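Local coordinates for leucine rich repeat and phosphatase domain containing protein (Entamoeba histolytica, PDB 3EMU), which is a probable phosphatase of the dual-specificity family, whose phosphate-binding loop holds a sulfate ion in the crystal, at residues T11-Y16 against A107-Y112; S38-G43 against V90-G95; G97-P102 against D132-F137. All coordinates share one frame; numbering follows the deposited sequence.

Interaction 1: T11-Y16 against A107-Y112; sequences TQIIQY and AFLMYY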
loop_
_atom_site.group_PDB
_atom_site.type_symbol
_atom_site.label_atom_id
_atom_site.label_comp_id
_atom_site.label_asym_id
_atom_site.label_seq_id
_atom_site.Cartn_x
_atom_site.Cartn_y
_atom_site.Cartn_z
ATOM N N THR A 11 -3.234 -9.314 4.671
ATOM C CA THR A 11 -2.607 -10.159 3.661
ATOM C C THR A 11 -1.140 -9.749 3.379
ATOM O O THR A 11 -0.806 -8.555 3.150
ATOM C CB THR A 11 -3.426 -10.153 2.347
ATOM O OG1 THR A 11 -4.768 -10.539 2.649
ATOM C CG2 THR A 11 -2.855 -11.136 1.293
ATOM N N GLN A 12 -0.258 -10.732 3.423
ATOM C CA GLN A 12 1.151 -10.466 3.135
ATOM C C GLN A 12 1.317 -10.383 1.621
ATOM O O GLN A 12 0.857 -11.285 0.874
ATOM C CB GLN A 12 2.073 -11.566 3.662
ATOM C CG GLN A 12 3.517 -11.190 3.308
ATOM C CD GLN A 12 4.581 -12.051 3.930
ATOM O OE1 GLN A 12 4.795 -12.027 5.137
ATOM N NE2 GLN A 12 5.314 -12.762 3.090
ATOM N N ILE A 13 1.947 -9.306 1.159
ATOM C CA ILE A 13 1.996 -9.116 -0.303
ATOM C C ILE A 13 3.338 -9.661 -0.892
ATOM O O ILE A 13 3.336 -10.483 -1.784
ATOM C CB ILE A 13 1.692 -7.654 -0.719
ATOM C CG1 ILE A 13 0.225 -7.270 -0.326
ATOM C CG2 ILE A 13 1.984 -7.446 -2.215
ATOM C CD1 ILE A 13 -0.878 -8.227 -0.913
ATOM N N ILE A 14 4.443 -9.214 -0.303
ATOM C CA ILE A 14 5.781 -9.736 -0.507
ATOM C C ILE A 14 6.325 -9.569 0.903
ATOM O O ILE A 14 5.660 -9.001 1.769
ATOM C CB ILE A 14 6.655 -8.859 -1.518
ATOM C CG1 ILE A 14 6.891 -7.461 -0.946
ATOM C CG2 ILE A 14 6.030 -8.807 -2.941
ATOM C CD1 ILE A 14 7.845 -6.585 -1.754
ATOM N N GLN A 15 7.533 -10.034 1.126
ATOM C CA GLN A 15 8.108 -10.024 2.452
ATOM C C GLN A 15 8.194 -8.624 3.030
ATOM O O GLN A 15 8.553 -7.676 2.334
ATOM C CB GLN A 15 9.488 -10.688 2.424
ATOM C CG GLN A 15 10.198 -10.640 3.755
ATOM C CD GLN A 15 11.664 -11.074 3.646
ATOM O OE1 GLN A 15 12.401 -10.650 2.720
ATOM N NE2 GLN A 15 12.101 -11.923 4.600
ATOM N N TYR A 16 7.834 -8.501 4.313
ATOM C CA TYR A 16 7.746 -7.196 5.024
ATOM C C TYR A 16 6.531 -6.290 4.696
ATOM O O TYR A 16 6.342 -5.270 5.343
ATOM C CB TYR A 16 9.041 -6.388 4.850
ATOM C CG TYR A 16 10.286 -7.136 5.239
ATOM C CD1 TYR A 16 10.373 -7.792 6.474
ATOM C CD2 TYR A 16 11.374 -7.211 4.368
ATOM C CE1 TYR A 16 11.508 -8.500 6.836
ATOM C CE2 TYR A 16 12.506 -7.902 4.712
ATOM C CZ TYR A 16 12.576 -8.547 5.945
ATOM O OH TYR A 16 13.726 -9.233 6.288
ATOM N N ALA A 107 1.481 1.234 -6.433
ATOM C CA ALA A 107 2.497 2.240 -6.684
ATOM C C ALA A 107 3.880 1.764 -6.206
ATOM O O ALA A 107 4.898 1.868 -6.942
ATOM C CB ALA A 107 2.126 3.543 -6.023
ATOM N N PHE A 108 3.919 1.229 -4.981
ATOM C CA PHE A 108 5.138 0.701 -4.431
ATOM C C PHE A 108 5.814 -0.392 -5.285
ATOM O O PHE A 108 7.024 -0.345 -5.515
ATOM C CB PHE A 108 4.940 0.188 -3.007
ATOM C CG PHE A 108 6.154 -0.496 -2.466
ATOM C CD1 PHE A 108 7.289 0.264 -2.060
ATOM C CD2 PHE A 108 6.220 -1.888 -2.413
ATOM C CE1 PHE A 108 8.456 -0.349 -1.605
ATOM C CE2 PHE A 108 7.383 -2.507 -1.956
ATOM C CZ PHE A 108 8.507 -1.731 -1.558
ATOM N N LEU A 109 5.060 -1.400 -5.710
ATOM C CA LEU A 109 5.603 -2.491 -6.512
ATOM C C LEU A 109 5.967 -2.039 -7.939
ATOM O O LEU A 109 6.917 -2.562 -8.526
ATOM C CB LEU A 109 4.578 -3.603 -6.620
ATOM C CG LEU A 109 4.106 -4.380 -5.377
ATOM C CD1 LEU A 109 2.930 -5.312 -5.803
ATOM C CD2 LEU A 109 5.217 -5.200 -4.736
ATOM N N MET A 110 5.186 -1.122 -8.511
ATOM C CA MET A 110 5.580 -0.510 -9.753
ATOM C C MET A 110 7.074 -0.081 -9.632
ATOM O O MET A 110 7.908 -0.449 -10.465
ATOM C CB MET A 110 4.659 0.674 -10.116
ATOM C CG MET A 110 3.190 0.263 -10.532
ATOM S SD MET A 110 1.997 1.579 -10.633
ATOM C CE MET A 110 2.638 2.622 -11.939
ATOM N N TYR A 111 7.415 0.624 -8.553
ATOM C CA TYR A 111 8.736 1.201 -8.365
ATOM C C TYR A 111 9.754 0.128 -7.971
ATOM O O TYR A 111 10.847 0.024 -8.553
ATOM C CB TYR A 111 8.636 2.239 -7.245
ATOM C CG TYR A 111 9.918 2.900 -6.830
ATOM C CD1 TYR A 111 10.496 3.911 -7.611
ATOM C CD2 TYR A 111 10.558 2.535 -5.646
ATOM C CE1 TYR A 111 11.677 4.521 -7.236
ATOM C CE2 TYR A 111 11.768 3.152 -5.238
ATOM C CZ TYR A 111 12.321 4.140 -6.056
ATOM O OH TYR A 111 13.480 4.782 -5.677
ATOM N N TYR A 112 9.371 -0.676 -6.975
ATOM C CA TYR A 112 10.259 -1.613 -6.329
ATOM C C TYR A 112 10.560 -2.875 -7.139
ATOM O O TYR A 112 11.570 -3.547 -6.884
ATOM C CB TYR A 112 9.637 -2.052 -5.023
ATOM C CG TYR A 112 10.576 -2.692 -4.051
ATOM C CD1 TYR A 112 11.437 -1.904 -3.291
ATOM C CD2 TYR A 112 10.566 -4.069 -3.843
ATOM C CE1 TYR A 112 12.268 -2.453 -2.382
ATOM C CE2 TYR A 112 11.420 -4.649 -2.928
ATOM C CZ TYR A 112 12.266 -3.813 -2.188
ATOM O OH TYR A 112 13.137 -4.325 -1.239
#

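Interaction 2: S38-G43 against V90-G95; sequences SILLVG and VLIISG. With SO4 (sulfate ion), chain B.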
loop_
_atom_site.group_PDB
_atom_site.type_symbol
_atom_site.label_atom_id
_atom_site.label_comp_id
_atom_site.label_asym_id
_atom_site.label_seq_id
_atom_site.Cartn_x
_atom_site.Cartn_y
_atom_site.Cartn_z
ATOM N N SER A 38 5.648 -0.934 11.738
ATOM C CA SER A 38 5.231 0.292 11.084
ATOM C C SER A 38 3.847 0.126 10.536
ATOM O O SER A 38 3.492 -0.942 10.046
ATOM C CB SER A 38 6.133 0.644 9.889
ATOM O OG SER A 38 7.346 1.188 10.307
ATOM N N ILE A 39 3.112 1.228 10.554
ATOM C CA ILE A 39 1.796 1.256 9.994
ATOM C C ILE A 39 1.625 2.485 9.122
ATOM O O ILE A 39 1.911 3.604 9.529
ATOM C CB ILE A 39 0.695 1.122 11.105
ATOM C CG1 ILE A 39 0.978 -0.170 11.892
ATOM C CG2 ILE A 39 -0.728 1.083 10.488
ATOM C CD1 ILE A 39 -0.211 -0.681 12.695
ATOM N N LEU A 40 1.164 2.239 7.898
ATOM C CA LEU A 40 0.907 3.305 6.947
ATOM C C LEU A 40 -0.597 3.430 6.822
ATOM O O LEU A 40 -1.275 2.539 6.328
ATOM C CB LEU A 40 1.542 2.982 5.579
ATOM C CG LEU A 40 1.504 4.061 4.501
ATOM C CD1 LEU A 40 2.035 5.368 5.075
ATOM C CD2 LEU A 40 2.339 3.617 3.294
ATOM N N LEU A 41 -1.102 4.552 7.277
ATOM C CA LEU A 41 -2.518 4.812 7.270
ATOM C C LEU A 41 -2.841 5.593 6.041
ATOM O O LEU A 41 -2.395 6.715 5.898
ATOM C CB LEU A 41 -2.929 5.621 8.510
ATOM C CG LEU A 41 -2.563 4.972 9.867
ATOM C CD1 LEU A 41 -2.845 5.911 11.059
ATOM C CD2 LEU A 41 -3.344 3.699 10.074
ATOM N N VAL A 42 -3.657 5.012 5.166
ATOM C CA VAL A 42 -3.993 5.695 3.935
ATOM C C VAL A 42 -5.388 6.297 4.018
ATOM O O VAL A 42 -6.381 5.618 3.786
ATOM C CB VAL A 42 -3.900 4.745 2.710
ATOM C CG1 VAL A 42 -4.054 5.553 1.411
ATOM C CG2 VAL A 42 -2.606 3.913 2.762
ATOM N N GLY A 43 -5.465 7.586 4.320
ATOM C CA GLY A 43 -6.760 8.246 4.410
ATOM C C GLY A 43 -7.057 8.856 5.762
ATOM O O GLY A 43 -7.199 10.112 5.859
ATOM N N VAL A 90 5.856 -3.717 7.516
ATOM C CA VAL A 90 4.992 -2.518 7.476
ATOM C C VAL A 90 3.583 -2.975 7.066
ATOM O O VAL A 90 3.405 -3.781 6.119
ATOM C CB VAL A 90 5.539 -1.426 6.530
ATOM C CG1 VAL A 90 5.701 -1.982 5.110
ATOM C CG2 VAL A 90 4.665 -0.180 6.541
ATOM N N LEU A 91 2.587 -2.455 7.780
ATOM C CA LEU A 91 1.189 -2.790 7.494
ATOM C C LEU A 91 0.516 -1.603 6.864
ATOM O O LEU A 91 0.530 -0.508 7.428
ATOM C CB LEU A 91 0.456 -3.193 8.777
ATOM C CG LEU A 91 -1.073 -3.406 8.670
ATOM C CD1 LEU A 91 -1.441 -4.499 7.637
ATOM C CD2 LEU A 91 -1.572 -3.754 10.061
ATOM N N ILE A 92 -0.073 -1.802 5.682
ATOM C CA ILE A 92 -0.630 -0.657 4.951
ATOM C C ILE A 92 -2.159 -0.763 4.962
ATOM O O ILE A 92 -2.707 -1.773 4.547
ATOM C CB ILE A 92 -0.061 -0.556 3.502
ATOM C CG1 ILE A 92 1.483 -0.437 3.571
ATOM C CG2 ILE A 92 -0.687 0.633 2.722
ATOM C CD1 ILE A 92 2.216 -1.206 2.487
ATOM N N ILE A 93 -2.842 0.256 5.482
ATOM C CA ILE A 93 -4.283 0.101 5.720
ATOM C C ILE A 93 -5.087 1.311 5.264
ATOM O O ILE A 93 -4.592 2.448 5.285
ATOM C CB ILE A 93 -4.620 -0.229 7.206
ATOM C CG1 ILE A 93 -4.385 0.986 8.088
ATOM C CG2 ILE A 93 -3.855 -1.387 7.735
ATOM C CD1 ILE A 93 -4.966 0.812 9.538
ATOM N N SER A 94 -6.286 1.040 4.758
ATOM C CA SER A 94 -7.308 2.081 4.554
ATOM C C SER A 94 -8.576 1.616 5.316
ATOM O O SER A 94 -8.583 0.499 5.844
ATOM C CB SER A 94 -7.582 2.323 3.059
ATOM O OG SER A 94 -7.847 1.102 2.422
ATOM N N GLY A 95 -9.614 2.461 5.396
ATOM C CA GLY A 95 -10.843 2.154 6.177
ATOM C C GLY A 95 -11.432 0.777 5.881
ATOM O O GLY A 95 -11.538 -0.075 6.782
HETATM S S SO4 B . -10.961 2.291 1.384
HETATM O O1 SO4 B . -10.110 1.106 1.171
HETATM O O2 SO4 B . -10.535 3.472 0.686
HETATM O O3 SO4 B . -12.257 1.925 0.843
HETATM O O4 SO4 B . -10.975 2.631 2.788
HETATM O O HOH W 1 -9.321 4.927 4.411
#

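Interaction 3: G97-P102 against D132-F137; sequences GVNKAP and DIESGF. With SO4 (sulfate ion), chain B.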
loop_
_atom_site.group_PDB
_atom_site.type_symbol
_atom_site.label_atom_id
_atom_site.label_comp_id
_atom_site.label_asym_id
_atom_site.label_seq_id
_atom_site.Cartn_x
_atom_site.Cartn_y
_atom_site.Cartn_z
ATOM N N GLY A 97 -9.952 -1.202 3.371
ATOM C CA GLY A 97 -8.816 -2.052 2.982
ATOM C C GLY A 97 -8.910 -2.479 1.522
ATOM O O GLY A 97 -8.154 -3.302 1.040
ATOM N N VAL A 98 -9.822 -1.881 0.786
ATOM C CA VAL A 98 -10.186 -2.421 -0.512
ATOM C C VAL A 98 -9.751 -1.510 -1.710
ATOM O O VAL A 98 -9.511 -1.992 -2.826
ATOM C CB VAL A 98 -11.754 -2.699 -0.473
ATOM C CG1 VAL A 98 -12.504 -2.037 -1.593
ATOM C CG2 VAL A 98 -12.054 -4.193 -0.294
ATOM N N ASN A 99 -9.610 -0.217 -1.440
ATOM C CA ASN A 99 -9.523 0.802 -2.467
ATOM C C ASN A 99 -8.175 1.553 -2.323
ATOM O O ASN A 99 -7.227 1.271 -3.060
ATOM C CB ASN A 99 -10.723 1.727 -2.293
ATOM C CG ASN A 99 -10.717 2.921 -3.216
ATOM O OD1 ASN A 99 -10.216 2.852 -4.336
ATOM N ND2 ASN A 99 -11.319 4.032 -2.753
ATOM N N LYS A 100 -8.086 2.466 -1.348
ATOM C CA LYS A 100 -6.884 3.278 -1.134
ATOM C C LYS A 100 -5.587 2.509 -0.747
ATOM O O LYS A 100 -4.526 2.766 -1.335
ATOM C CB LYS A 100 -7.156 4.396 -0.126
ATOM C CG LYS A 100 -8.007 5.497 -0.664
ATOM C CD LYS A 100 -8.145 6.608 0.381
ATOM C CE LYS A 100 -9.556 6.720 0.931
ATOM N NZ LYS A 100 -9.944 5.524 1.692
ATOM N N ALA A 101 -5.654 1.605 0.230
ATOM C CA ALA A 101 -4.458 0.857 0.621
ATOM C C ALA A 101 -3.881 0.006 -0.560
ATOM O O ALA A 101 -2.641 -0.039 -0.769
ATOM C CB ALA A 101 -4.669 0.004 1.869
ATOM N N PRO A 102 -4.762 -0.675 -1.317
ATOM C CA PRO A 102 -4.208 -1.444 -2.446
ATOM C C PRO A 102 -3.562 -0.567 -3.544
ATOM O O PRO A 102 -2.558 -0.992 -4.123
ATOM C CB PRO A 102 -5.421 -2.204 -2.992
ATOM C CG PRO A 102 -6.382 -2.311 -1.758
ATOM C CD PRO A 102 -6.166 -1.028 -1.019
ATOM N N ASP A 132 -10.725 -3.335 -5.037
ATOM C CA ASP A 132 -11.751 -2.598 -5.769
ATOM C C ASP A 132 -11.454 -1.120 -5.758
ATOM O O ASP A 132 -11.957 -0.350 -4.924
ATOM C CB ASP A 132 -13.155 -2.911 -5.211
ATOM C CG ASP A 132 -14.275 -2.251 -6.024
ATOM O OD1 ASP A 132 -14.038 -1.782 -7.176
ATOM O OD2 ASP A 132 -15.392 -2.176 -5.480
ATOM N N ILE A 133 -10.605 -0.721 -6.693
ATOM C CA ILE A 133 -10.016 0.611 -6.605
ATOM C C ILE A 133 -10.845 1.527 -7.452
ATOM O O ILE A 133 -11.079 1.207 -8.592
ATOM C CB ILE A 133 -8.499 0.612 -7.075
ATOM C CG1 ILE A 133 -7.700 -0.338 -6.187
ATOM C CG2 ILE A 133 -7.918 2.062 -7.069
ATOM C CD1 ILE A 133 -6.277 -0.693 -6.673
ATOM N N GLU A 134 -11.270 2.663 -6.917
ATOM C CA GLU A 134 -11.976 3.669 -7.724
ATOM C C GLU A 134 -11.179 4.167 -8.947
ATOM O O GLU A 134 -9.965 4.359 -8.885
ATOM C CB GLU A 134 -12.401 4.858 -6.850
ATOM C CG GLU A 134 -13.299 4.481 -5.673
ATOM C CD GLU A 134 -13.692 5.689 -4.802
ATOM O OE1 GLU A 134 -12.902 6.656 -4.615
ATOM O OE2 GLU A 134 -14.836 5.653 -4.286
ATOM N N SER A 135 -11.869 4.408 -10.055
ATOM C CA SER A 135 -11.184 4.798 -11.297
ATOM C C SER A 135 -10.322 6.094 -11.238
ATOM O O SER A 135 -9.299 6.163 -11.929
ATOM C CB SER A 135 -12.159 4.874 -12.475
ATOM O OG SER A 135 -13.069 5.927 -12.231
ATOM N N GLY A 136 -10.702 7.101 -10.446
ATOM C CA GLY A 136 -9.807 8.232 -10.227
ATOM C C GLY A 136 -8.443 7.849 -9.624
ATOM O O GLY A 136 -7.398 8.449 -9.947
ATOM N N PHE A 137 -8.427 6.844 -8.752
ATOM C CA PHE A 137 -7.176 6.354 -8.251
ATOM C C PHE A 137 -6.351 5.592 -9.289
ATOM O O PHE A 137 -5.128 5.755 -9.308
ATOM C CB PHE A 137 -7.381 5.542 -6.983
ATOM C CG PHE A 137 -7.737 6.396 -5.788
ATOM C CD1 PHE A 137 -7.064 7.608 -5.554
ATOM C CD2 PHE A 137 -8.752 6.000 -4.899
ATOM C CE1 PHE A 137 -7.372 8.399 -4.463
ATOM C CE2 PHE A 137 -9.085 6.803 -3.785
ATOM C CZ PHE A 137 -8.383 7.986 -3.558
HETATM S S SO4 B . -10.961 2.291 1.384
HETATM O O1 SO4 B . -10.110 1.106 1.171
HETATM O O2 SO4 B . -10.535 3.472 0.686
HETATM O O3 SO4 B . -12.257 1.925 0.843
HETATM O O4 SO4 B . -10.975 2.631 2.788
#

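Interaction 1: T11-Y16 against A107-Y112
Ile13 and Ile14, at the N-terminal edge of the central sheet of a dual-specificity phosphatase fold, meet Phe108, Leu109 and Tyr112 near the end of helix 100-112, the helix that follows the phosphate-binding loop. The axes of strand 11-14 and helix 107-112 pass 11.2 Å apart, 23° from parallel, so long side chains must span the gap. Ile14 does most of this. Its CG1 lies between the backbone N and carbonyl carbon (chi1 64°), and the two branches divide the work. CD1 comes to the edge of the Phe108 ring, near its plane, 4.1 Å from CE2, and also approaches the Tyr112 ring obliquely, 4.2 Å from its CE2. The other branch, CG2, lies 4.1 Å from Leu109 CD2, the two side chains sliding past each other in opposite directions. Ile13 adds CG2 at 4.3 Å from Leu109 CD1. Within the helix, Phe108 CZ sits 3.3 Å above one face of Tyr112, toward the rim. Helix 68-85 presses Ile80 and Ile84 on Phe108, while Val124 of helix 117-127 covers Leu109. All the contacts across this junction are apolar and loosely spaced, burying 149 Å², so the fit rests on shape and hydrophobic burial.

Interaction 2: S38-G43 against V90-G95
The shortest bond between the strands runs from Val42 N to Ile93 O, 2.7 Å with a C=O...N angle of 175°. Leu91 N to Ser38 O, Leu40 N to Leu91 O and Ile93 N to Leu40 O, each 2.9 Å, continue the parallel ladder of strands 36-42 and 89-94, neighbours inside the central sheet of the phosphatase fold. At its C-terminal end a water spans the parting chains, donating to Val42 O and accepting from Gly95 N at 2.7 Å. The same water donates to O4 of a sulfate, probably from the crystallisation liquor. Ser94 OG, at the position that the family signature gives to the nucleophilic cysteine, donates to sulfate O1 over 2.6 Å.

Outward from the backbone, residues alternate between the two faces. Ser38, Leu40, Val90 and Ile92 share one of them. There Leu40 and Ile92 lie side by side, pointing the same way, with Leu40 CB 4.0 Å from Ile92 CG1. Val42 lies obliquely across Ile92, CG2 to CG2 3.8 Å. Phe79 of helix 68-85 covers Leu40 and Val90, and Val105 of helix 100-112 packs on Ile92. Ile39, Leu41, Leu91 and Ile93 occupy the other face. Ile93 CG1 sits between its backbone N and carbonyl carbon (chi1 71°), alongside Leu41, and the methyls Leu41 CD2 and Ile93 CD1 are pressed to 3.4 Å, tighter than usual van der Waals contact.

Interaction 3: G97-P102 against D132-F137
Val98 and Asp132 join two chain turns by a straight backbone bond, Asp132 N to Val98 O at 2.9 Å (N-H...O 170°), and Asn99 and Ile133 follow with their CA atoms 4.2 Å apart. Asn99 stands at the N-cap position of helix 100-112, yet its side chain makes no capping bond there: with CG anti to the backbone N (chi1 175°), OD1 instead accepts Glu134 N at 2.8 Å. This donor lies above the amide plane, 44° out of it. The Asn99 ND2 lies in plane at the edge of the Phe137 ring and near the Glu134 carboxylate group, which is turned well away from the amide plane. Residues 97-100 close the phosphate-binding loop (P-loop) of the phosphatase fold, and 100-102 start the helix after it. The turn wraps a sulfate: Val98 N and Asn99 N both donate to O1, each at 3.0 Å, with Thr96 OG1 and Ser94 OG as further partners. Lys100, probably at the signature arginine position, bends its chain to bring NZ to sulfate O2, at a spacing too short to be taken literally. Its CG meets Phe137 CE2 obliquely at 3.6 Å. Ile133 CG1 packs against Asn99 O, and its CD1 lies 4.1 Å from Pro102 CB.

Interaction 2 and interaction 3, centres about 13 Å apart, meet at the P-loop, which leads from strand 89-94 into helix 100-112. Ser94 OG lies 3.1 Å from Ala101 N, a probable hydrogen bond, and Val42 CG1 packs on Lys100 CB at 3.7 Å. Both contacts touch the one sulfate: the sheet end supplies Ser94, while the turn bonded to 132-137 supplies backbone N-H groups and the Lys100 amine. Interaction 1 uses the far part of the same helix, its centre about 15 Å from that of interaction 3 and without direct touch. It meets interaction 2 through Tyr16 O and Val90 N, 2.7 Å apart and probably hydrogen-bonded.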